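Local coordinates for protein aromatic amino acid aminotransferase I (Candida albicans WO-1, PDB 6HNU) that probably catalyses the pyridoxal-phosphate-dependent transfer of an amino group from aromatic L-amino acids to 2-oxoglutarate, giving the aromatic oxo-acid and L-glutamate, at residues V139-A144 / L295-K300; V183-F188 / T220-S225; I213-N218 / E245-Y250; Y250-E255 / A390-T395. All blocks are in the same frame, centred on the assembly; numbering follows the deposited sequence.

Contact 1. Residues V139-A144 / L295-K300; sequences VGNTEA and LDSFSK. With PLP (pyridoxal-5'-phosphate), chain I.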
# COMPACT_ATOMS: atom_id res chain seq x y z
N VAL B 139 -1.34 5.59 -1.65
CA VAL B 139 -0.15 5.00 -2.34
C VAL B 139 -0.47 4.82 -3.82
O VAL B 139 0.14 3.94 -4.49
CB VAL B 139 0.32 3.72 -1.62
CG1 VAL B 139 0.72 4.05 -0.20
CG2 VAL B 139 -0.72 2.63 -1.61
N GLY B 140 -1.28 5.72 -4.35
CA GLY B 140 -1.71 5.72 -5.75
C GLY B 140 -3.18 5.43 -5.91
O GLY B 140 -3.84 5.01 -4.95
N ASN B 141 -3.67 5.67 -7.13
CA ASN B 141 -5.11 5.57 -7.43
C ASN B 141 -5.57 4.11 -7.37
O ASN B 141 -6.76 3.89 -7.09
CB ASN B 141 -5.42 6.26 -8.76
CG ASN B 141 -5.50 7.77 -8.69
OD1 ASN B 141 -5.10 8.40 -7.69
ND2 ASN B 141 -5.99 8.35 -9.77
N THR B 142 -4.68 3.14 -7.63
CA THR B 142 -5.01 1.70 -7.52
C THR B 142 -5.51 1.43 -6.09
O THR B 142 -6.65 0.95 -5.91
CB THR B 142 -3.81 0.82 -7.89
OG1 THR B 142 -3.36 1.26 -9.18
CG2 THR B 142 -4.21 -0.64 -7.91
N GLU B 143 -4.69 1.78 -5.12
CA GLU B 143 -5.03 1.60 -3.69
C GLU B 143 -6.23 2.49 -3.36
O GLU B 143 -7.19 1.96 -2.75
CB GLU B 143 -3.86 1.96 -2.77
CG GLU B 143 -4.29 1.99 -1.31
CD GLU B 143 -4.71 3.35 -0.81
OE1 GLU B 143 -3.85 4.27 -0.83
OE2 GLU B 143 -5.86 3.50 -0.32
N ALA B 144 -6.21 3.77 -3.78
CA ALA B 144 -7.30 4.70 -3.40
C ALA B 144 -8.65 4.13 -3.88
O ALA B 144 -9.60 4.22 -3.14
CB ALA B 144 -7.04 6.09 -3.90
N LEU B 295 -9.56 10.96 -6.85
CA LEU B 295 -8.33 10.13 -6.71
C LEU B 295 -7.26 10.78 -7.57
O LEU B 295 -7.35 10.75 -8.82
CB LEU B 295 -8.61 8.67 -7.09
CG LEU B 295 -9.95 8.11 -6.62
CD1 LEU B 295 -10.09 6.67 -7.05
CD2 LEU B 295 -10.13 8.23 -5.11
N ASP B 296 -6.29 11.42 -6.93
CA ASP B 296 -5.16 12.08 -7.64
C ASP B 296 -3.87 11.29 -7.50
O ASP B 296 -3.62 10.70 -6.43
CB ASP B 296 -4.91 13.48 -7.06
CG ASP B 296 -5.77 14.56 -7.65
OD1 ASP B 296 -5.79 14.66 -8.89
OD2 ASP B 296 -6.35 15.38 -6.87
N SER B 297 -3.04 11.27 -8.55
CA SER B 297 -1.82 10.46 -8.55
C SER B 297 -0.67 11.23 -9.21
O SER B 297 -0.92 11.95 -10.18
CB SER B 297 -2.04 9.19 -9.30
OG SER B 297 -0.89 8.37 -9.21
N PHE B 298 0.55 10.96 -8.77
CA PHE B 298 1.78 11.42 -9.46
C PHE B 298 2.22 10.45 -10.57
O PHE B 298 3.20 10.75 -11.28
CB PHE B 298 2.91 11.55 -8.45
CG PHE B 298 2.76 12.76 -7.58
CD1 PHE B 298 2.58 14.02 -8.13
CD2 PHE B 298 2.83 12.63 -6.20
CE1 PHE B 298 2.54 15.14 -7.32
CE2 PHE B 298 2.74 13.75 -5.39
CZ PHE B 298 2.54 14.99 -5.95
N SER B 299 1.53 9.33 -10.75
CA SER B 299 2.03 8.24 -11.62
C SER B 299 2.28 8.72 -13.05
O SER B 299 3.33 8.34 -13.59
CB SER B 299 1.14 7.01 -11.57
OG SER B 299 1.27 6.43 -10.30
N LYS B 300 1.37 9.48 -13.65
CA LYS B 300 1.46 9.86 -15.08
C LYS B 300 2.15 11.22 -15.22
O LYS B 300 2.33 11.66 -16.38
CB LYS B 300 0.10 9.96 -15.75
CG LYS B 300 -0.92 8.90 -15.39
CD LYS B 300 -0.49 7.52 -15.67
CE LYS B 300 -1.57 6.57 -15.21
NZ LYS B 300 -1.25 5.16 -15.54
N1 PLP I . -6.88 4.53 -12.54
C2 PLP I . -6.98 4.47 -13.87
C2A PLP I . -8.31 4.70 -14.50
C3 PLP I . -5.87 4.18 -14.67
O3 PLP I . -6.06 4.06 -16.02
C4 PLP I . -4.63 3.94 -14.05
C4A PLP I . -3.46 3.61 -14.86
C5 PLP I . -4.54 4.05 -12.65
C6 PLP I . -5.69 4.32 -11.95
C5A PLP I . -3.26 3.74 -11.92
O4P PLP I . -2.96 4.76 -10.93
P PLP I . -1.80 4.68 -9.91
O1P PLP I . -1.88 6.04 -9.27
O2P PLP I . -0.50 4.44 -10.74
O3P PLP I . -2.09 3.52 -8.96
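The side chains of Asn141 and Leu295 cross obliquely. The asparagine CG stands anti to the carbonyl carbon (chi1 -79°), and the amide beyond it faces the strand end. ND2 donates to Leu295 O at 2.9 Å, a bent bond (132° at the hydrogen) in which the donor sits above the carbonyl plane, and makes a weak bond to Asp246 OD1, which ties the amide to the cofactor site. OD1 lies 3.0 Å from Asp296 O, two acceptors facing each other, with Leu295 CB and Ser297 CB beside it. One turn along the helix, Ala144 CB touches Leu295 CD2, the apolar end of the contact.

Both segments bind the cofactor phosphate, sharing O1P. From the start of helix 141-152, Asn141 N gives PLP O1P a nearly straight bond of 2.8 Å, while Thr142 donates to O3P through both N and OG1. From the end of strand 292-297, Ser297 OG reaches O1P at 2.5 Å and Ser299 OG binds O2P. Ser297 OG also accepts from Ser299 N (3.0 Å), an ST turn. Arg307 completes the phosphate cup characteristic of class I aminotransferases, and Lys300 lies beside the cofactor ring.

Gly140 occupies the N-cap position, where a CB would collide with O3P. With two N-H groups of the first helical turn directed at phosphate oxygens, the helix dipole and Arg307 would be expected to stabilise the phosphate's negative charge.

Contact 2. Residues V183-F188 / T220-S225; sequences VTMDEF and TGSSLS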
# COMPACT_ATOMS: atom_id res chain seq x y z
N VAL B 183 -22.88 2.33 -17.61
CA VAL B 183 -23.54 3.59 -18.02
C VAL B 183 -23.17 3.84 -19.48
O VAL B 183 -21.99 3.82 -19.80
CB VAL B 183 -23.10 4.74 -17.09
CG1 VAL B 183 -23.66 6.08 -17.53
CG2 VAL B 183 -23.47 4.45 -15.64
N THR B 184 -24.17 4.11 -20.33
CA THR B 184 -24.00 4.16 -21.79
C THR B 184 -23.18 5.40 -22.16
O THR B 184 -23.40 6.50 -21.53
CB THR B 184 -25.34 4.07 -22.51
OG1 THR B 184 -25.92 2.82 -22.11
CG2 THR B 184 -25.15 4.19 -24.01
N MET B 185 -22.24 5.19 -23.07
CA MET B 185 -21.32 6.23 -23.57
C MET B 185 -21.56 6.47 -25.07
O MET B 185 -22.05 5.56 -25.76
CB MET B 185 -19.86 5.83 -23.39
CG MET B 185 -19.49 5.62 -21.95
SD MET B 185 -17.93 4.79 -21.81
CE MET B 185 -16.77 6.16 -21.84
N ASP B 186 -21.17 7.64 -25.53
CA ASP B 186 -20.90 7.86 -26.97
C ASP B 186 -19.40 8.18 -27.06
O ASP B 186 -18.67 7.89 -26.10
CB ASP B 186 -21.86 8.89 -27.55
CG ASP B 186 -21.70 10.31 -26.99
OD1 ASP B 186 -20.74 10.55 -26.20
OD2 ASP B 186 -22.58 11.15 -27.28
N GLU B 187 -18.93 8.67 -28.19
CA GLU B 187 -17.48 8.90 -28.38
C GLU B 187 -17.02 10.05 -27.47
O GLU B 187 -15.83 10.21 -27.34
CB GLU B 187 -17.15 9.18 -29.84
CG GLU B 187 -17.74 10.48 -30.36
CD GLU B 187 -19.01 10.33 -31.18
OE1 GLU B 187 -19.97 9.63 -30.71
OE2 GLU B 187 -19.04 10.96 -32.27
N PHE B 188 -17.92 10.79 -26.83
CA PHE B 188 -17.52 11.92 -25.94
C PHE B 188 -17.70 11.54 -24.47
O PHE B 188 -17.57 12.46 -23.64
CB PHE B 188 -18.30 13.19 -26.29
CG PHE B 188 -18.19 13.57 -27.75
CD1 PHE B 188 -16.96 13.94 -28.28
CD2 PHE B 188 -19.28 13.47 -28.59
CE1 PHE B 188 -16.86 14.30 -29.62
CE2 PHE B 188 -19.17 13.81 -29.93
CZ PHE B 188 -17.96 14.21 -30.44
N THR B 220 -11.59 4.88 -23.89
CA THR B 220 -12.25 5.61 -25.01
C THR B 220 -11.41 6.82 -25.44
O THR B 220 -11.46 7.18 -26.62
CB THR B 220 -13.69 6.00 -24.70
OG1 THR B 220 -13.64 6.95 -23.63
CG2 THR B 220 -14.55 4.80 -24.36
N GLY B 221 -10.56 7.36 -24.55
CA GLY B 221 -9.79 8.58 -24.87
C GLY B 221 -10.73 9.77 -24.89
O GLY B 221 -10.28 10.89 -25.22
N SER B 222 -11.97 9.59 -24.46
CA SER B 222 -12.98 10.66 -24.36
C SER B 222 -12.71 11.55 -23.11
O SER B 222 -12.07 11.13 -22.14
CB SER B 222 -14.38 10.05 -24.35
OG SER B 222 -14.68 9.46 -23.10
N SER B 223 -13.18 12.77 -23.09
CA SER B 223 -13.15 13.58 -21.84
C SER B 223 -14.51 14.23 -21.69
O SER B 223 -14.99 14.82 -22.69
CB SER B 223 -12.04 14.64 -21.85
OG SER B 223 -10.78 14.10 -22.15
N LEU B 224 -15.15 14.12 -20.54
CA LEU B 224 -16.47 14.78 -20.38
C LEU B 224 -16.29 16.29 -20.47
O LEU B 224 -15.41 16.85 -19.77
CB LEU B 224 -17.10 14.38 -19.06
CG LEU B 224 -17.57 12.93 -19.01
CD1 LEU B 224 -18.00 12.59 -17.59
CD2 LEU B 224 -18.72 12.72 -19.98
N SER B 225 -17.10 16.92 -21.32
CA SER B 225 -17.19 18.40 -21.45
C SER B 225 -17.65 19.01 -20.12
O SER B 225 -18.30 18.32 -19.28
CB SER B 225 -18.16 18.74 -22.57
OG SER B 225 -19.49 18.47 -22.13
O HOH W 1 -14.04 8.26 -28.03
O HOH W 2 -18.20 15.28 -23.47
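The loop leading into helix 226-239 packs here on the turn that follows strand 179-186, with Met185 and Glu187-Phe188 on one side and Thr220 and Ser222 on the other. Met185 and Thr220 meet tip to tip: the methionine chain bends at its last torsion (chi3 88°), bringing CE to 3.6 Å from Thr220 CG2. Ser222 then sets its CB against the turn backbone, 3.3 Å from Glu187 O and 3.6 Å from Phe188 C.

Each segment is folded by a local side-chain-to-backbone bond. In the first, Asp186 OD1 accepts from Phe188 N at 2.9 Å, closing an Asx turn in which the donor lies above the carboxylate plane; Arg228 of helix 226-239 forms a salt bridge to the same oxygen. In the second, Thr220 OG1 accepts from Ser222 N at 3.2 Å, an ST turn, and is also bonded to Gln217. The first turn links edge strand 189-190 to strand 179-186 in the large mixed sheet of the aminotransferase fold, and the second comes a few residues before helix 226-239, whose N-cap is Ser225.

Water joins the backbones near Ser225, at the helix end of the loop. One molecule donates to Phe188 O at 2.9 Å and accepts from Ser225 N at 2.9 Å. Close to it, Leu224 CD2 approaches Phe188 O, while the leucine also packs on Ile232 of helix 226-239.

Contact 3. Residues I213-N218 / E245-Y250; sequences ICTGQN and EDEPYY. With PLP (pyridoxal-5'-phosphate), chain I.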
# COMPACT_ATOMS: atom_id res chain seq x y z
N ILE B 213 -13.63 7.92 -15.06
CA ILE B 213 -12.29 8.42 -15.46
C ILE B 213 -12.56 9.53 -16.45
O ILE B 213 -12.48 9.30 -17.67
CB ILE B 213 -11.46 7.26 -16.04
CG1 ILE B 213 -11.52 6.02 -15.15
CG2 ILE B 213 -10.04 7.70 -16.29
CD1 ILE B 213 -11.21 4.71 -15.84
N CYS B 214 -12.90 10.73 -15.96
CA CYS B 214 -13.65 11.67 -16.78
C CYS B 214 -12.72 12.43 -17.73
O CYS B 214 -13.24 12.99 -18.68
CB CYS B 214 -14.54 12.55 -15.93
SG CYS B 214 -13.72 13.29 -14.51
N THR B 215 -11.42 12.48 -17.46
CA THR B 215 -10.40 13.16 -18.31
C THR B 215 -9.46 12.13 -18.94
O THR B 215 -8.68 11.49 -18.21
CB THR B 215 -9.63 14.22 -17.52
OG1 THR B 215 -10.59 14.99 -16.79
CG2 THR B 215 -8.82 15.12 -18.43
N GLY B 216 -9.47 11.98 -20.26
CA GLY B 216 -8.59 11.01 -20.92
C GLY B 216 -9.04 9.59 -20.58
O GLY B 216 -8.18 8.71 -20.22
N GLN B 217 -10.36 9.41 -20.54
CA GLN B 217 -11.08 8.19 -20.12
C GLN B 217 -10.37 6.96 -20.71
O GLN B 217 -9.99 7.00 -21.87
CB GLN B 217 -12.51 8.25 -20.60
CG GLN B 217 -13.51 7.36 -19.88
CD GLN B 217 -13.55 5.91 -20.33
OE1 GLN B 217 -13.18 5.57 -21.46
NE2 GLN B 217 -14.00 5.05 -19.43
N ASN B 218 -10.15 5.92 -19.89
CA ASN B 218 -9.53 4.65 -20.31
C ASN B 218 -10.66 3.64 -20.47
O ASN B 218 -11.28 3.28 -19.46
CB ASN B 218 -8.50 4.22 -19.27
CG ASN B 218 -7.78 2.93 -19.57
OD1 ASN B 218 -7.94 2.36 -20.64
ND2 ASN B 218 -6.94 2.50 -18.65
N GLU B 245 -14.10 10.36 -9.01
CA GLU B 245 -13.40 10.82 -10.23
C GLU B 245 -11.96 10.32 -10.05
O GLU B 245 -11.18 10.85 -9.24
CB GLU B 245 -13.60 12.31 -10.59
CG GLU B 245 -13.00 13.36 -9.66
CD GLU B 245 -13.14 14.81 -10.11
OE1 GLU B 245 -13.46 15.04 -11.31
OE2 GLU B 245 -12.79 15.74 -9.29
N ASP B 246 -11.66 9.29 -10.81
CA ASP B 246 -10.34 8.65 -10.83
C ASP B 246 -9.57 9.33 -11.95
O ASP B 246 -9.81 9.04 -13.13
CB ASP B 246 -10.49 7.14 -10.96
CG ASP B 246 -9.20 6.39 -11.06
OD1 ASP B 246 -8.10 7.02 -10.85
OD2 ASP B 246 -9.29 5.18 -11.36
N GLU B 247 -8.67 10.22 -11.58
CA GLU B 247 -8.20 11.27 -12.51
C GLU B 247 -6.69 11.26 -12.60
O GLU B 247 -6.07 12.33 -12.54
CB GLU B 247 -8.82 12.57 -12.02
CG GLU B 247 -10.25 12.73 -12.48
CD GLU B 247 -10.27 13.03 -13.98
OE1 GLU B 247 -10.36 14.22 -14.33
OE2 GLU B 247 -10.23 12.06 -14.80
N PRO B 248 -6.04 10.12 -12.91
CA PRO B 248 -4.58 10.12 -13.07
C PRO B 248 -4.13 10.87 -14.35
O PRO B 248 -2.97 11.29 -14.42
CB PRO B 248 -4.24 8.64 -13.13
CG PRO B 248 -5.50 8.03 -13.77
CD PRO B 248 -6.67 8.84 -13.26
N TYR B 249 -5.03 11.10 -15.30
CA TYR B 249 -4.66 11.68 -16.61
C TYR B 249 -5.08 13.15 -16.67
O TYR B 249 -5.00 13.74 -17.75
CB TYR B 249 -5.32 10.90 -17.75
CG TYR B 249 -5.12 9.40 -17.74
CD1 TYR B 249 -3.87 8.84 -17.90
CD2 TYR B 249 -6.19 8.55 -17.58
CE1 TYR B 249 -3.68 7.47 -17.92
CE2 TYR B 249 -6.03 7.18 -17.62
CZ TYR B 249 -4.78 6.63 -17.78
OH TYR B 249 -4.58 5.28 -17.82
N TYR B 250 -5.52 13.76 -15.56
CA TYR B 250 -6.02 15.15 -15.56
C TYR B 250 -5.01 16.10 -16.20
O TYR B 250 -5.42 16.98 -16.92
CB TYR B 250 -6.34 15.65 -14.15
CG TYR B 250 -7.03 16.99 -14.15
CD1 TYR B 250 -8.39 17.09 -14.43
CD2 TYR B 250 -6.34 18.15 -13.85
CE1 TYR B 250 -9.04 18.30 -14.41
CE2 TYR B 250 -6.98 19.37 -13.83
CZ TYR B 250 -8.32 19.45 -14.13
OH TYR B 250 -8.95 20.63 -14.11
N1 PLP I . -6.88 4.53 -12.54
C2 PLP I . -6.98 4.47 -13.87
C2A PLP I . -8.31 4.70 -14.50
C3 PLP I . -5.87 4.18 -14.67
O3 PLP I . -6.06 4.06 -16.02
C4 PLP I . -4.63 3.94 -14.05
C4A PLP I . -3.46 3.61 -14.86
C5 PLP I . -4.54 4.05 -12.65
C6 PLP I . -5.69 4.32 -11.95
C5A PLP I . -3.26 3.74 -11.92
O4P PLP I . -2.96 4.76 -10.93
P PLP I . -1.80 4.68 -9.91
O1P PLP I . -1.88 6.04 -9.27
O2P PLP I . -0.50 4.44 -10.74
O3P PLP I . -2.09 3.52 -8.96
O HOH W 3 -7.92 11.03 -15.69
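Glu247 reaches across to Cys214 and Thr215. From CB, its CG lies anti to the carbonyl carbon, and a bend at chi2 (-72°) turns CD toward the opposite segment. CG touches Cys214 SG at 4.1 Å, and CD comes to 3.5 Å from the same sulfur. At the tip, OE1 accepts from Thr215 OG1 at 2.6 Å on its syn lone pair, while OE2 accepts from Thr215 N at 2.9 Å, also on the syn side. The carboxylate thus clasps both donors of one threonine, whose side chain crosses that of Glu247 at about a right angle. A water donates to OE2 and Thr215 O and accepts from Tyr249 N, and Arg229 also bonds Thr215 OG1.

The cofactor lies beyond this clasp. Asn218 ND2 donates to PLP O3, and O3 donates to Tyr249 OH at 2.6 Å. Asp246 OD2 approaches the pyridine nitrogen N1 at 2.8 Å, as in class I aminotransferases, with Tyr211 as its further partner. Ile213 CD1 touches the C2A methyl.

Both segments leave the C-terminal ends of neighbouring parallel strands, 209-212 and 242-246, with strand 292-297 flanking the second and helix 226-239 following the first.

Contact 4. Residues Y250-E255 / A390-T395; sequences YFLQME and AGMFFT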
# COMPACT_ATOMS: atom_id res chain seq x y z
N TYR B 250 -5.52 13.76 -15.56
CA TYR B 250 -6.02 15.15 -15.56
C TYR B 250 -5.01 16.10 -16.20
O TYR B 250 -5.42 16.98 -16.92
CB TYR B 250 -6.34 15.65 -14.15
CG TYR B 250 -7.03 16.99 -14.15
CD1 TYR B 250 -8.39 17.09 -14.43
CD2 TYR B 250 -6.34 18.15 -13.85
CE1 TYR B 250 -9.04 18.30 -14.41
CE2 TYR B 250 -6.98 19.37 -13.83
CZ TYR B 250 -8.32 19.45 -14.13
OH TYR B 250 -8.95 20.63 -14.11
N PHE B 251 -3.72 15.91 -16.00
CA PHE B 251 -2.70 16.87 -16.48
C PHE B 251 -2.15 16.37 -17.83
O PHE B 251 -1.13 16.90 -18.29
CB PHE B 251 -1.68 17.15 -15.37
CG PHE B 251 -2.23 18.09 -14.33
CD1 PHE B 251 -2.71 19.34 -14.70
CD2 PHE B 251 -2.37 17.69 -13.02
CE1 PHE B 251 -3.27 20.19 -13.76
CE2 PHE B 251 -2.95 18.54 -12.08
CZ PHE B 251 -3.39 19.79 -12.46
N LEU B 252 -2.82 15.40 -18.47
CA LEU B 252 -2.53 15.05 -19.88
C LEU B 252 -3.58 15.73 -20.76
O LEU B 252 -3.70 15.34 -21.94
CB LEU B 252 -2.53 13.53 -20.08
CG LEU B 252 -1.60 12.76 -19.15
CD1 LEU B 252 -1.50 11.31 -19.56
CD2 LEU B 252 -0.22 13.38 -19.10
N GLN B 253 -4.28 16.75 -20.25
CA GLN B 253 -5.06 17.66 -21.13
C GLN B 253 -4.13 18.28 -22.19
O GLN B 253 -2.92 18.50 -21.92
CB GLN B 253 -5.84 18.68 -20.33
CG GLN B 253 -7.02 18.03 -19.61
CD GLN B 253 -7.73 18.98 -18.70
OE1 GLN B 253 -8.43 19.88 -19.13
NE2 GLN B 253 -7.50 18.84 -17.40
N MET B 254 -4.70 18.53 -23.37
CA MET B 254 -3.93 18.98 -24.54
C MET B 254 -4.67 20.15 -25.19
O MET B 254 -5.86 20.33 -24.93
CB MET B 254 -3.76 17.84 -25.56
CG MET B 254 -2.88 16.73 -25.05
SD MET B 254 -2.91 15.25 -26.09
CE MET B 254 -4.64 14.80 -25.85
N GLU B 255 -3.96 20.83 -26.08
CA GLU B 255 -4.55 21.81 -27.02
C GLU B 255 -5.57 21.04 -27.88
O GLU B 255 -5.32 19.85 -28.14
CB GLU B 255 -3.46 22.47 -27.86
CG GLU B 255 -2.35 23.13 -27.05
CD GLU B 255 -2.74 24.09 -25.95
OE1 GLU B 255 -3.91 24.56 -25.93
OE2 GLU B 255 -1.86 24.36 -25.08
N ALA B 390 -7.62 15.08 -24.19
CA ALA B 390 -6.83 14.75 -22.98
C ALA B 390 -6.45 13.28 -22.97
O ALA B 390 -7.15 12.47 -23.58
CB ALA B 390 -7.60 15.12 -21.73
N GLY B 391 -5.36 12.95 -22.33
CA GLY B 391 -5.01 11.55 -22.04
C GLY B 391 -3.93 10.99 -22.94
O GLY B 391 -3.32 11.75 -23.74
N MET B 392 -3.67 9.69 -22.79
CA MET B 392 -2.60 8.98 -23.51
C MET B 392 -3.20 8.07 -24.58
O MET B 392 -2.42 7.51 -25.35
CB MET B 392 -1.69 8.20 -22.56
CG MET B 392 -2.39 7.17 -21.71
SD MET B 392 -1.20 6.21 -20.79
CE MET B 392 -0.16 7.48 -20.08
N PHE B 393 -4.51 8.00 -24.69
CA PHE B 393 -5.17 7.00 -25.56
C PHE B 393 -5.90 7.65 -26.73
O PHE B 393 -6.48 8.75 -26.61
CB PHE B 393 -6.18 6.18 -24.76
CG PHE B 393 -5.54 5.44 -23.61
CD1 PHE B 393 -4.59 4.47 -23.84
CD2 PHE B 393 -5.94 5.69 -22.30
CE1 PHE B 393 -4.03 3.75 -22.78
CE2 PHE B 393 -5.38 4.97 -21.25
CZ PHE B 393 -4.41 4.04 -21.49
N PHE B 394 -5.88 6.94 -27.85
CA PHE B 394 -6.70 7.25 -29.04
C PHE B 394 -7.53 6.00 -29.36
O PHE B 394 -7.16 4.92 -28.94
CB PHE B 394 -5.80 7.65 -30.22
CG PHE B 394 -4.89 6.60 -30.77
CD1 PHE B 394 -5.32 5.75 -31.78
CD2 PHE B 394 -3.61 6.44 -30.28
CE1 PHE B 394 -4.47 4.78 -32.28
CE2 PHE B 394 -2.76 5.47 -30.79
CZ PHE B 394 -3.20 4.63 -31.79
N THR B 395 -8.67 6.17 -29.99
CA THR B 395 -9.47 5.02 -30.48
C THR B 395 -9.76 5.15 -31.97
O THR B 395 -9.91 6.29 -32.48
CB THR B 395 -10.72 4.83 -29.65
OG1 THR B 395 -11.51 6.02 -29.69
CG2 THR B 395 -10.35 4.43 -28.24
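A single beta bridge, Gln253 with Ala390, fastens the loop after strand 242-246 to the approach of strand 393-399, the first long strand of the four-stranded antiparallel sheet. The two CA atoms are only 3.9 Å apart. Gly391 N donates to Leu252 O at 2.9 Å, nearly straight at the hydrogen (162°) but from above the carbonyl plane, and Ala390 CA adds a CH-O contact to that oxygen.

Side chains close round the bridge. Ala390 CB lies 3.6 Å from both CA and CG of Gln253. Met254, bent at its last torsion (chi3 -65°), folds its CE to 3.4 Å from Ala390 N. Leu252 CD1 meets Met392 CE at 4.1 Å, and the leucine packs elsewhere on Leu359 and Tyr363 of helix 334-377. Gln253 meanwhile stays extended beyond CG and donates through NE2 to Tyr250 O at 2.8 Å, close to the plane of its amide, while OE1 accepts from Val280 N.

Met392 also packs on Gly46 of the second subunit, beside a phenylalanine pocket. The chemistry is chiefly apolar, with one backbone bond satisfying Leu252 O, and the polar amide of Gln253 has both its oxygen and nitrogen engaged within the buried loop.

Following the chain from the N terminus, contact 1 opens at 139-144 and closes only at 295-300, bringing the start of helix 141-152 to the end of strand 292-297. Contacts 2 and 3 both nest inside that loop and cross each other: 183-188 opens first, 213-218 follows, then 220-225 and 245-250 close them in turn. Tyr250 is shared by contacts 3 and 4, which lie in series; contact 4 starts within the loop of contact 1 but ends at 390-395, so those two cross. Contacts 1 to 3 all reach the large mixed sheet, and contact 4 ties the loop leaving strand 242-246 to the lead-in of strand 393-399 in the four-stranded sheet. Contacts 1 and 3 meet at the cofactor.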